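Local coordinates for acyl-CoA thioesterase YbgC (Helicobacter pylori, PDB 2PZH), which hydrolyses the thioester bond of C12 to C18 fatty acyl-CoAs and of benzoyl-CoA, with low activity on butyryl- and octanoyl-CoA, and may take part in phospholipid metabolism, at residues C5-D11 and Y26-A30; V17-Y23 and F58-S63; Q66-T72 and Q86-Q92. One frame throughout, in Å; residues are numbered along the deposited sequence.

Interaction 1 (C5-D11 and Y26-A30)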
loop_
_atom_site.group_PDB
_atom_site.type_symbol
_atom_site.label_atom_id
_atom_site.label_comp_id
_atom_site.label_asym_id
_atom_site.label_seq_id
_atom_site.Cartn_x
_atom_site.Cartn_y
_atom_site.Cartn_z
ATOM N N CYS A 5 5.458 -10.366 12.102
ATOM C CA CYS A 5 5.389 -9.091 11.380
ATOM C C CYS A 5 5.302 -7.953 12.389
ATOM O O CYS A 5 4.517 -8.026 13.319
ATOM C CB CYS A 5 4.119 -9.060 10.508
ATOM S SG CYS A 5 4.108 -10.306 9.205
ATOM N N ARG A 6 6.093 -6.896 12.208
ATOM C CA ARG A 6 5.951 -5.700 13.024
ATOM C C ARG A 6 4.901 -4.779 12.380
ATOM O O ARG A 6 4.830 -4.706 11.152
ATOM C CB ARG A 6 7.292 -4.968 13.106
ATOM C CG ARG A 6 7.226 -3.658 13.856
ATOM C CD ARG A 6 7.244 -3.886 15.351
ATOM N NE ARG A 6 8.585 -4.271 15.799
ATOM C CZ ARG A 6 8.960 -4.368 17.070
ATOM N NH1 ARG A 6 8.109 -4.095 18.048
ATOM N NH2 ARG A 6 10.213 -4.712 17.368
ATOM N N VAL A 7 4.086 -4.104 13.194
ATOM C CA VAL A 7 3.129 -3.111 12.673
ATOM C C VAL A 7 3.830 -1.754 12.605
ATOM O O VAL A 7 4.238 -1.195 13.623
ATOM C CB VAL A 7 1.848 -2.972 13.552
ATOM C CG1 VAL A 7 0.941 -1.815 13.001
ATOM C CG2 VAL A 7 1.104 -4.308 13.625
ATOM N N TYR A 8 3.983 -1.252 11.383
ATOM C CA TYR A 8 4.666 0.028 11.145
ATOM C C TYR A 8 3.666 1.119 10.780
ATOM O O TYR A 8 2.492 0.823 10.533
ATOM C CB TYR A 8 5.630 -0.129 9.984
ATOM C CG TYR A 8 6.784 -1.039 10.290
ATOM C CD1 TYR A 8 7.787 -0.646 11.155
ATOM C CD2 TYR A 8 6.850 -2.309 9.715
ATOM C CE1 TYR A 8 8.871 -1.502 11.440
ATOM C CE2 TYR A 8 7.912 -3.169 10.000
ATOM C CZ TYR A 8 8.908 -2.755 10.868
ATOM O OH TYR A 8 9.957 -3.610 11.126
ATOM N N TYR A 9 4.109 2.371 10.729
ATOM C CA TYR A 9 3.172 3.471 10.334
ATOM C C TYR A 9 2.431 3.195 9.036
ATOM O O TYR A 9 1.244 3.516 8.910
ATOM C CB TYR A 9 3.915 4.811 10.213
ATOM C CG TYR A 9 4.257 5.439 11.535
ATOM C CD1 TYR A 9 5.575 5.489 11.980
ATOM C CD2 TYR A 9 3.272 6.002 12.339
ATOM C CE1 TYR A 9 5.904 6.073 13.211
ATOM C CE2 TYR A 9 3.591 6.572 13.557
ATOM C CZ TYR A 9 4.902 6.611 13.986
ATOM O OH TYR A 9 5.192 7.181 15.210
ATOM N N GLU A 10 3.126 2.600 8.067
ATOM C CA GLU A 10 2.526 2.317 6.762
ATOM C C GLU A 10 1.292 1.390 6.871
ATOM O O GLU A 10 0.424 1.376 5.982
ATOM C CB GLU A 10 3.562 1.683 5.841
ATOM C CG GLU A 10 3.920 0.273 6.271
ATOM C CD GLU A 10 5.181 -0.269 5.621
ATOM O OE1 GLU A 10 6.286 0.148 6.012
ATOM O OE2 GLU A 10 5.053 -1.155 4.762
ATOM N N ASP A 11 1.240 0.615 7.954
ATOM C CA ASP A 11 0.197 -0.376 8.149
ATOM C C ASP A 11 -1.020 0.187 8.850
ATOM O O ASP A 11 -2.068 -0.447 8.881
ATOM C CB ASP A 11 0.730 -1.495 9.036
ATOM C CG ASP A 11 1.826 -2.316 8.358
ATOM O OD1 ASP A 11 1.754 -2.546 7.129
ATOM O OD2 ASP A 11 2.748 -2.748 9.073
ATOM N N TYR A 26 -0.164 -9.463 5.338
ATOM C CA TYR A 26 0.549 -10.309 6.306
ATOM C C TYR A 26 0.366 -11.815 6.027
ATOM O O TYR A 26 1.348 -12.602 6.076
ATOM C CB TYR A 26 0.097 -10.013 7.721
ATOM C CG TYR A 26 0.294 -8.591 8.190
ATOM C CD1 TYR A 26 1.348 -7.801 7.732
ATOM C CD2 TYR A 26 -0.556 -8.058 9.126
ATOM C CE1 TYR A 26 1.532 -6.492 8.211
ATOM C CE2 TYR A 26 -0.389 -6.764 9.609
ATOM C CZ TYR A 26 0.647 -5.988 9.157
ATOM O OH TYR A 26 0.777 -4.715 9.655
ATOM N N CYS A 27 -0.865 -12.217 5.730
ATOM C CA CYS A 27 -1.136 -13.622 5.439
ATOM C C CYS A 27 -0.376 -14.056 4.188
ATOM O O CYS A 27 0.202 -15.138 4.149
ATOM C CB CYS A 27 -2.635 -13.894 5.325
ATOM S SG CYS A 27 -3.424 -13.790 6.936
ATOM N N GLU A 28 -0.364 -13.188 3.181
ATOM C CA GLU A 28 0.330 -13.467 1.934
ATOM C C GLU A 28 1.806 -13.667 2.206
ATOM O O GLU A 28 2.400 -14.620 1.705
ATOM C CB GLU A 28 0.138 -12.331 0.936
ATOM C CG GLU A 28 0.403 -12.724 -0.507
ATOM C CD GLU A 28 1.834 -13.112 -0.785
ATOM O OE1 GLU A 28 2.024 -14.218 -1.335
ATOM O OE2 GLU A 28 2.759 -12.313 -0.489
ATOM N N ARG A 29 2.413 -12.762 2.970
ATOM C CA ARG A 29 3.846 -12.904 3.289
ATOM C C ARG A 29 4.112 -14.298 3.884
ATOM O O ARG A 29 5.064 -14.989 3.471
ATOM C CB ARG A 29 4.291 -11.827 4.279
ATOM C CG ARG A 29 4.080 -10.423 3.745
ATOM C CD ARG A 29 4.588 -9.420 4.758
ATOM N NE ARG A 29 4.085 -8.083 4.464
ATOM C CZ ARG A 29 4.192 -7.069 5.305
ATOM N NH1 ARG A 29 4.790 -7.254 6.478
ATOM N NH2 ARG A 29 3.702 -5.876 4.986
ATOM N N ALA A 30 3.275 -14.693 4.839
ATOM C CA ALA A 30 3.419 -16.015 5.504
ATOM C C ALA A 30 3.457 -17.186 4.517
ATOM O O ALA A 30 4.292 -18.111 4.635
ATOM C CB ALA A 30 2.291 -16.231 6.524
HETATM O O HOH W 1 5.220 -5.050 8.329
HETATM O O HOH W 2 4.193 -3.515 6.379
#
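In the hot-dog fold a long helix, the sausage, is wrapped by an antiparallel sheet, and here the edge strand 3-6 and the loop after it lie along helix 22-36. Tyr26, on the helix, gives up the most surface. Its CA-to-CB bond points toward 5-11, and chi1 near -60° (m) lays the ring alongside Cys5, whose CB sits over one face. Cys5 SG approaches Tyr26 CD1 at 4.0 Å and the ring centroid at 4.8 Å, 41° off the normal, an oblique sulfur-aromatic contact. Leu68 and Ile88 of the sheet pack on the same tyrosine, so the ring is buried. Tyr26 OH lies 4.0 Å from Val7 CG2 and 2.8 Å from Asp11 OD2; Asp11 is held by the short 3-10 turn 9-11 and by Tyr8 N donating to Asp11 OD2 (3.0 Å). Arg29, one helical turn on, stretches beside Tyr26 toward the same loop, but its main polar partner is Glu10 of the second subunit, a salt bridge that ties this contact to the assembly. Between the segments, water 1 lies 2.9 Å from both Arg29 NH1 and Arg6 O, while water 2 accepts from Arg29 NH2 at 2.8 Å and lies 2.7 Å from Asp11 OD1.

Interaction 2 (V17-Y23 and F58-S63); sequences VVYHANY and FFTPAS
Two irregular segments face each other and touch at both ends. Residues 17-23 run extended through Val17 and Val18, turn at Tyr19-Asn22 in a type I beta turn (Asn22 N to Tyr19 O, 2.9 Å) and enter helix 22-36. Residues 58-63 leave strand 47-58, swing outward at Phe59 and Thr60, and return extended through Pro61, Ala62 and Ser63. Val17 and Ser63 have CA atoms 4.5 Å apart; the CA atoms of His20 and Phe58 are 8.4 Å apart. Tyr23 fills the gap between the backbones. With chi1 near -68° (m) its ring reaches across, and Ala62 N donates to Tyr23 OH (3.1 Å, 173°), lying near the ring plane. The second hydrogen bond runs from Val18 N to Ala62 O (3.0 Å), so Ala62 is held through both its amide and its carbonyl. Its small methyl group fits the hollow between Val18 CG2, 3.9 Å from Ala62 CB, and the Tyr23 hydroxyl, 3.7 Å from that same CB. Val17, chi1 m, lays CG1 against Pro61 CB at 3.6 Å. At the far end Phe58 (chi1 m, chi2 82°) projects its ring into the notch between His20 and Tyr23: CE2 lies 3.8 Å from His20 CB and 3.7 Å from Tyr23 CD2, the latter at the Phe58 ring edge. Phe105 of strand 102-114 meets both aromatic rings, and Ile51 of the fourth subunit packs on His20 and Phe58. Val17 also lies beside Asp13, the predicted catalytic residue; the arrangement joins the loop leading into the central helix to a sheet connection at the probable active site of a 4-hydroxybenzoyl-CoA thioesterase-type hot-dog fold.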
loop_
_atom_site.group_PDB
_atom_site.type_symbol
_atom_site.label_atom_id
_atom_site.label_comp_id
_atom_site.label_asym_id
_atom_site.label_seq_id
_atom_site.Cartn_x
_atom_site.Cartn_y
_atom_site.Cartn_z
ATOM N N VAL A 17 -5.336 1.982 14.089
ATOM C CA VAL A 17 -5.213 0.524 14.022
ATOM C C VAL A 17 -4.777 0.121 12.629
ATOM O O VAL A 17 -4.749 0.934 11.729
ATOM C CB VAL A 17 -6.530 -0.185 14.360
ATOM C CG1 VAL A 17 -6.935 0.130 15.832
ATOM C CG2 VAL A 17 -7.636 0.211 13.362
ATOM N N VAL A 18 -4.455 -1.151 12.455
ATOM C CA VAL A 18 -4.056 -1.650 11.158
ATOM C C VAL A 18 -5.238 -1.545 10.183
ATOM O O VAL A 18 -6.375 -1.949 10.489
ATOM C CB VAL A 18 -3.559 -3.107 11.272
ATOM C CG1 VAL A 18 -3.451 -3.775 9.890
ATOM C CG2 VAL A 18 -2.232 -3.166 12.046
ATOM N N TYR A 19 -4.962 -0.977 9.019
ATOM C CA TYR A 19 -5.964 -0.872 7.951
ATOM C C TYR A 19 -6.382 -2.283 7.524
ATOM O O TYR A 19 -5.542 -3.148 7.325
ATOM C CB TYR A 19 -5.402 -0.062 6.786
ATOM C CG TYR A 19 -6.361 0.051 5.605
ATOM C CD1 TYR A 19 -7.410 0.989 5.614
ATOM C CD2 TYR A 19 -6.210 -0.747 4.488
ATOM C CE1 TYR A 19 -8.272 1.091 4.526
ATOM C CE2 TYR A 19 -7.057 -0.654 3.419
ATOM C CZ TYR A 19 -8.083 0.265 3.439
ATOM O OH TYR A 19 -8.911 0.331 2.348
ATOM N N HIS A 20 -7.686 -2.523 7.389
ATOM C CA HIS A 20 -8.169 -3.896 7.323
ATOM C C HIS A 20 -7.511 -4.793 6.248
ATOM O O HIS A 20 -7.220 -5.959 6.517
ATOM C CB HIS A 20 -9.702 -3.914 7.182
ATOM C CG HIS A 20 -10.191 -3.410 5.859
ATOM N ND1 HIS A 20 -10.711 -4.240 4.891
ATOM C CD2 HIS A 20 -10.191 -2.167 5.326
ATOM C CE1 HIS A 20 -11.040 -3.525 3.829
ATOM N NE2 HIS A 20 -10.724 -2.267 4.064
ATOM N N ALA A 21 -7.311 -4.280 5.031
ATOM C CA ALA A 21 -6.701 -5.075 3.957
ATOM C C ALA A 21 -5.271 -5.512 4.237
ATOM O O ALA A 21 -4.804 -6.469 3.622
ATOM C CB ALA A 21 -6.736 -4.306 2.584
ATOM N N ASN A 22 -4.574 -4.799 5.123
ATOM C CA ASN A 22 -3.177 -5.134 5.432
ATOM C C ASN A 22 -3.028 -6.506 6.079
ATOM O O ASN A 22 -1.984 -7.137 5.979
ATOM C CB ASN A 22 -2.501 -4.044 6.277
ATOM C CG ASN A 22 -2.402 -2.713 5.535
ATOM O OD1 ASN A 22 -2.312 -1.644 6.144
ATOM N ND2 ASN A 22 -2.435 -2.779 4.219
ATOM N N TYR A 23 -4.082 -6.992 6.731
ATOM C CA TYR A 23 -4.002 -8.320 7.332
ATOM C C TYR A 23 -3.830 -9.388 6.256
ATOM O O TYR A 23 -3.124 -10.380 6.457
ATOM C CB TYR A 23 -5.231 -8.611 8.184
ATOM C CG TYR A 23 -5.338 -7.780 9.426
ATOM C CD1 TYR A 23 -4.331 -7.807 10.396
ATOM C CD2 TYR A 23 -6.444 -6.964 9.644
ATOM C CE1 TYR A 23 -4.439 -7.066 11.546
ATOM C CE2 TYR A 23 -6.564 -6.222 10.789
ATOM C CZ TYR A 23 -5.552 -6.275 11.743
ATOM O OH TYR A 23 -5.658 -5.548 12.892
ATOM N N PHE A 58 -12.560 -10.458 11.792
ATOM C CA PHE A 58 -11.728 -9.479 12.479
ATOM C C PHE A 58 -12.018 -9.526 13.966
ATOM O O PHE A 58 -13.172 -9.599 14.372
ATOM C CB PHE A 58 -12.007 -8.091 11.914
ATOM C CG PHE A 58 -11.637 -7.975 10.469
ATOM C CD1 PHE A 58 -12.508 -8.423 9.487
ATOM C CD2 PHE A 58 -10.386 -7.486 10.086
ATOM C CE1 PHE A 58 -12.162 -8.347 8.134
ATOM C CE2 PHE A 58 -10.044 -7.406 8.738
ATOM C CZ PHE A 58 -10.931 -7.851 7.766
ATOM N N PHE A 59 -10.958 -9.538 14.767
ATOM C CA PHE A 59 -11.095 -9.607 16.215
ATOM C C PHE A 59 -10.471 -8.352 16.822
ATOM O O PHE A 59 -10.732 -7.246 16.338
ATOM C CB PHE A 59 -10.479 -10.910 16.723
ATOM C CG PHE A 59 -11.138 -12.126 16.148
ATOM C CD1 PHE A 59 -12.307 -12.614 16.720
ATOM C CD2 PHE A 59 -10.615 -12.765 15.033
ATOM C CE1 PHE A 59 -12.940 -13.737 16.191
ATOM C CE2 PHE A 59 -11.238 -13.905 14.499
ATOM C CZ PHE A 59 -12.409 -14.375 15.074
ATOM N N THR A 60 -9.628 -8.486 17.840
ATOM C CA THR A 60 -9.027 -7.291 18.413
ATOM C C THR A 60 -8.060 -6.617 17.435
ATOM O O THR A 60 -7.095 -7.224 17.006
ATOM C CB THR A 60 -8.296 -7.583 19.743
ATOM O OG1 THR A 60 -9.238 -8.077 20.699
ATOM C CG2 THR A 60 -7.644 -6.294 20.296
ATOM N N PRO A 61 -8.318 -5.352 17.093
ATOM C CA PRO A 61 -7.433 -4.658 16.150
ATOM C C PRO A 61 -6.016 -4.488 16.658
ATOM O O PRO A 61 -5.804 -4.217 17.843
ATOM C CB PRO A 61 -8.077 -3.270 16.001
ATOM C CG PRO A 61 -9.011 -3.123 17.154
ATOM C CD PRO A 61 -9.442 -4.508 17.537
ATOM N N ALA A 62 -5.056 -4.622 15.748
ATOM C CA ALA A 62 -3.655 -4.421 16.064
ATOM C C ALA A 62 -3.262 -2.961 15.866
ATOM O O ALA A 62 -3.935 -2.212 15.170
ATOM C CB ALA A 62 -2.781 -5.332 15.212
ATOM N N SER A 63 -2.150 -2.570 16.462
ATOM C CA SER A 63 -1.754 -1.183 16.430
ATOM C C SER A 63 -0.246 -1.007 16.346
ATOM O O SER A 63 0.511 -1.980 16.438
ATOM C CB SER A 63 -2.329 -0.447 17.642
ATOM O OG SER A 63 -1.815 -0.955 18.853
#

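Interaction 3 (Q66-T72 and Q86-Q92); sequences QVLEIRT and QEIYCIQ
The salt bridge of Arg71 NE with Glu69 OE2 (2.7 Å) lies along one strand, while the Arg71 guanidinium lies flat over Tyr89 of the partner strand, planes at 8° and Arg71 CZ 4.1 Å from the ring centroid, a cation-pi stack. Arg71 chi1 m with t at chi2 and chi3, and Tyr89 chi1 near -83°, set this up. One pair further along, on the opposite face, Gln86 NE2 donates to Thr72 OG1 (3.0 Å), and Gln86 OE1 bonds to Arg31. The backbones form an antiparallel hairpin, 149° between strand directions. Glu69-Tyr89 is hydrogen-bonded (Glu69 N to Tyr89 O, 2.7 Å; Tyr89 N to Glu69 O, 3.0 Å). So is Arg71-Glu87 (Arg71 N to Glu87 O, 2.8 Å; Glu87 N to Arg71 O, 3.0 Å). Leu68-Cys90, Ile70-Ile88 and Thr72-Gln86 are non-hydrogen-bonded. The third hydrogen-bonded pair, Val67-Gln92 (Val67 N to Gln92 O, 3.0 Å), sits at a classic beta bulge: Ile91 N donates to Val67 O at 2.9 Å, Gln92 N to the same oxygen only weakly. Leu68 CB touches Ile88 CG2 at 3.7 Å; Ile70 CG1 lies 4.0 Å from Ile88 CG1. This apolar face meets Tyr26 and Ala30 of helix 22-36, while strands 3-6 and 102-114 flank the hairpin.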
loop_
_atom_site.group_PDB
_atom_site.type_symbol
_atom_site.label_atom_id
_atom_site.label_comp_id
_atom_site.label_asym_id
_atom_site.label_seq_id
_atom_site.Cartn_x
_atom_site.Cartn_y
_atom_site.Cartn_z
ATOM N N GLN A 66 3.285 -3.134 17.570
ATOM C CA GLN A 66 3.028 -4.513 17.967
ATOM C C GLN A 66 3.724 -5.499 17.030
ATOM O O GLN A 66 4.025 -5.180 15.883
ATOM C CB GLN A 66 1.518 -4.754 18.000
ATOM C CG GLN A 66 0.838 -3.971 19.122
ATOM C CD GLN A 66 -0.644 -4.248 19.230
ATOM O OE1 GLN A 66 -1.297 -4.638 18.256
ATOM N NE2 GLN A 66 -1.178 -4.063 20.421
ATOM N N VAL A 67 4.009 -6.693 17.543
ATOM C CA VAL A 67 4.517 -7.784 16.716
ATOM C C VAL A 67 3.422 -8.824 16.600
ATOM O O VAL A 67 2.838 -9.255 17.605
ATOM C CB VAL A 67 5.823 -8.379 17.289
ATOM C CG1 VAL A 67 6.331 -9.559 16.421
ATOM C CG2 VAL A 67 6.902 -7.244 17.374
ATOM N N LEU A 68 3.110 -9.184 15.367
ATOM C CA LEU A 68 2.011 -10.087 15.087
ATOM C C LEU A 68 2.594 -11.401 14.625
ATOM O O LEU A 68 3.591 -11.436 13.930
ATOM C CB LEU A 68 1.107 -9.519 13.982
ATOM C CG LEU A 68 0.577 -8.091 14.194
ATOM C CD1 LEU A 68 -0.410 -7.685 13.109
ATOM C CD2 LEU A 68 -0.053 -7.959 15.594
ATOM N N GLU A 69 1.972 -12.493 15.034
ATOM C CA GLU A 69 2.440 -13.795 14.614
ATOM C C GLU A 69 1.399 -14.380 13.682
ATOM O O GLU A 69 0.223 -14.458 14.030
ATOM C CB GLU A 69 2.607 -14.690 15.843
ATOM C CG GLU A 69 3.079 -16.069 15.520
ATOM C CD GLU A 69 3.469 -16.814 16.768
ATOM O OE1 GLU A 69 4.659 -16.746 17.117
ATOM O OE2 GLU A 69 2.582 -17.423 17.411
ATOM N N ILE A 70 1.834 -14.802 12.501
ATOM C CA ILE A 70 0.930 -15.402 11.547
ATOM C C ILE A 70 1.091 -16.921 11.599
ATOM O O ILE A 70 2.167 -17.458 11.326
ATOM C CB ILE A 70 1.158 -14.876 10.104
ATOM C CG1 ILE A 70 1.009 -13.356 10.074
ATOM C CG2 ILE A 70 0.111 -15.413 9.200
ATOM C CD1 ILE A 70 2.199 -12.626 10.563
ATOM N N ARG A 71 0.008 -17.588 11.965
ATOM C CA ARG A 71 -0.037 -19.046 12.048
ATOM C C ARG A 71 -0.799 -19.673 10.874
ATOM O O ARG A 71 -1.961 -19.353 10.616
ATOM C CB ARG A 71 -0.639 -19.443 13.398
ATOM C CG ARG A 71 0.044 -18.746 14.546
ATOM C CD ARG A 71 -0.564 -19.091 15.913
ATOM N NE ARG A 71 0.047 -18.263 16.964
ATOM C CZ ARG A 71 -0.427 -18.142 18.201
ATOM N NH1 ARG A 71 -1.530 -18.785 18.572
ATOM N NH2 ARG A 71 0.203 -17.366 19.069
ATOM N N THR A 72 -0.138 -20.573 10.157
ATOM C CA THR A 72 -0.710 -21.120 8.939
ATOM C C THR A 72 -0.892 -22.650 9.007
ATOM O O THR A 72 0.010 -23.362 9.448
ATOM C CB THR A 72 0.182 -20.782 7.749
ATOM O OG1 THR A 72 0.362 -19.359 7.673
ATOM C CG2 THR A 72 -0.435 -21.274 6.453
ATOM N N GLN A 86 -5.487 -19.321 8.171
ATOM C CA GLN A 86 -4.470 -18.471 8.748
ATOM C C GLN A 86 -5.047 -17.600 9.843
ATOM O O GLN A 86 -6.090 -16.958 9.654
ATOM C CB GLN A 86 -3.795 -17.605 7.662
ATOM C CG GLN A 86 -3.003 -18.456 6.653
ATOM C CD GLN A 86 -2.276 -17.630 5.635
ATOM O OE1 GLN A 86 -2.873 -17.169 4.665
ATOM N NE2 GLN A 86 -0.963 -17.466 5.824
ATOM N N GLU A 87 -4.357 -17.588 10.978
ATOM C CA GLU A 87 -4.747 -16.763 12.114
ATOM C C GLU A 87 -3.613 -15.848 12.484
ATOM O O GLU A 87 -2.440 -16.233 12.433
ATOM C CB GLU A 87 -5.081 -17.631 13.333
ATOM C CG GLU A 87 -6.404 -18.354 13.227
ATOM C CD GLU A 87 -6.763 -19.089 14.520
ATOM O OE1 GLU A 87 -7.965 -19.318 14.758
ATOM O OE2 GLU A 87 -5.850 -19.444 15.290
ATOM N N ILE A 88 -3.960 -14.640 12.906
ATOM C CA ILE A 88 -2.955 -13.686 13.331
ATOM C C ILE A 88 -3.186 -13.367 14.796
ATOM O O ILE A 88 -4.293 -13.002 15.194
ATOM C CB ILE A 88 -3.020 -12.378 12.476
ATOM C CG1 ILE A 88 -2.851 -12.722 10.986
ATOM C CG2 ILE A 88 -2.028 -11.317 12.983
ATOM C CD1 ILE A 88 -2.890 -11.513 10.049
ATOM N N TYR A 89 -2.129 -13.499 15.586
ATOM C CA TYR A 89 -2.156 -13.140 16.990
ATOM C C TYR A 89 -1.155 -12.041 17.275
ATOM O O TYR A 89 -0.018 -12.080 16.767
ATOM C CB TYR A 89 -1.779 -14.340 17.853
ATOM C CG TYR A 89 -2.922 -15.290 18.131
ATOM C CD1 TYR A 89 -3.409 -16.152 17.156
ATOM C CD2 TYR A 89 -3.504 -15.325 19.393
ATOM C CE1 TYR A 89 -4.476 -17.034 17.452
ATOM C CE2 TYR A 89 -4.534 -16.180 19.689
ATOM C CZ TYR A 89 -5.019 -17.032 18.733
ATOM O OH TYR A 89 -6.069 -17.866 19.125
ATOM N N CYS A 90 -1.534 -11.095 18.125
ATOM C CA CYS A 90 -0.553 -10.149 18.631
ATOM C C CYS A 90 0.203 -10.845 19.726
ATOM O O CYS A 90 -0.421 -11.326 20.684
ATOM C CB CYS A 90 -1.202 -8.899 19.229
ATOM S SG CYS A 90 0.024 -7.791 19.921
ATOM N N ILE A 91 1.532 -10.895 19.606
ATOM C CA ILE A 91 2.365 -11.571 20.619
ATOM C C ILE A 91 3.289 -10.652 21.405
ATOM O O ILE A 91 3.860 -11.080 22.416
ATOM C CB ILE A 91 3.218 -12.720 19.998
ATOM C CG1 ILE A 91 4.187 -12.159 18.949
ATOM C CG2 ILE A 91 2.312 -13.814 19.424
ATOM C CD1 ILE A 91 5.182 -13.203 18.377
ATOM N N GLN A 92 3.469 -9.420 20.938
ATOM C CA GLN A 92 4.290 -8.439 21.646
ATOM C C GLN A 92 3.720 -7.051 21.436
ATOM O O GLN A 92 3.117 -6.785 20.393
ATOM C CB GLN A 92 5.721 -8.418 21.105
ATOM C CG GLN A 92 6.462 -9.704 21.166
ATOM C CD GLN A 92 7.865 -9.562 20.595
ATOM O OE1 GLN A 92 8.512 -8.504 20.743
ATOM N NE2 GLN A 92 8.341 -10.619 19.929
#

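How the interactions relate
The three contacts lie close together, their centres about 10 to 11 Å apart; interactions 1 and 2 use helix 22-36 and interaction 3 packs against it. Interactions 1 and 2 cross along the chain; Asp11 O and Tyr19 N, 2.9 Å apart, join them in a probable hydrogen bond, and Val7 packs on Val18. Interaction 3 opens after both have closed. It meets interaction 1 in the sheet, where strand 3-6 pairs with strand 67-77 through Cys5 O and Leu68 N (2.7 Å, a probable hydrogen bond), and interaction 2 through Ala62 on Leu68. Helix, sheet and loops are thus knitted into one hot-dog core, with the predicted active-site Asp13 lying between segments 5-11 and 17-23 in sequence.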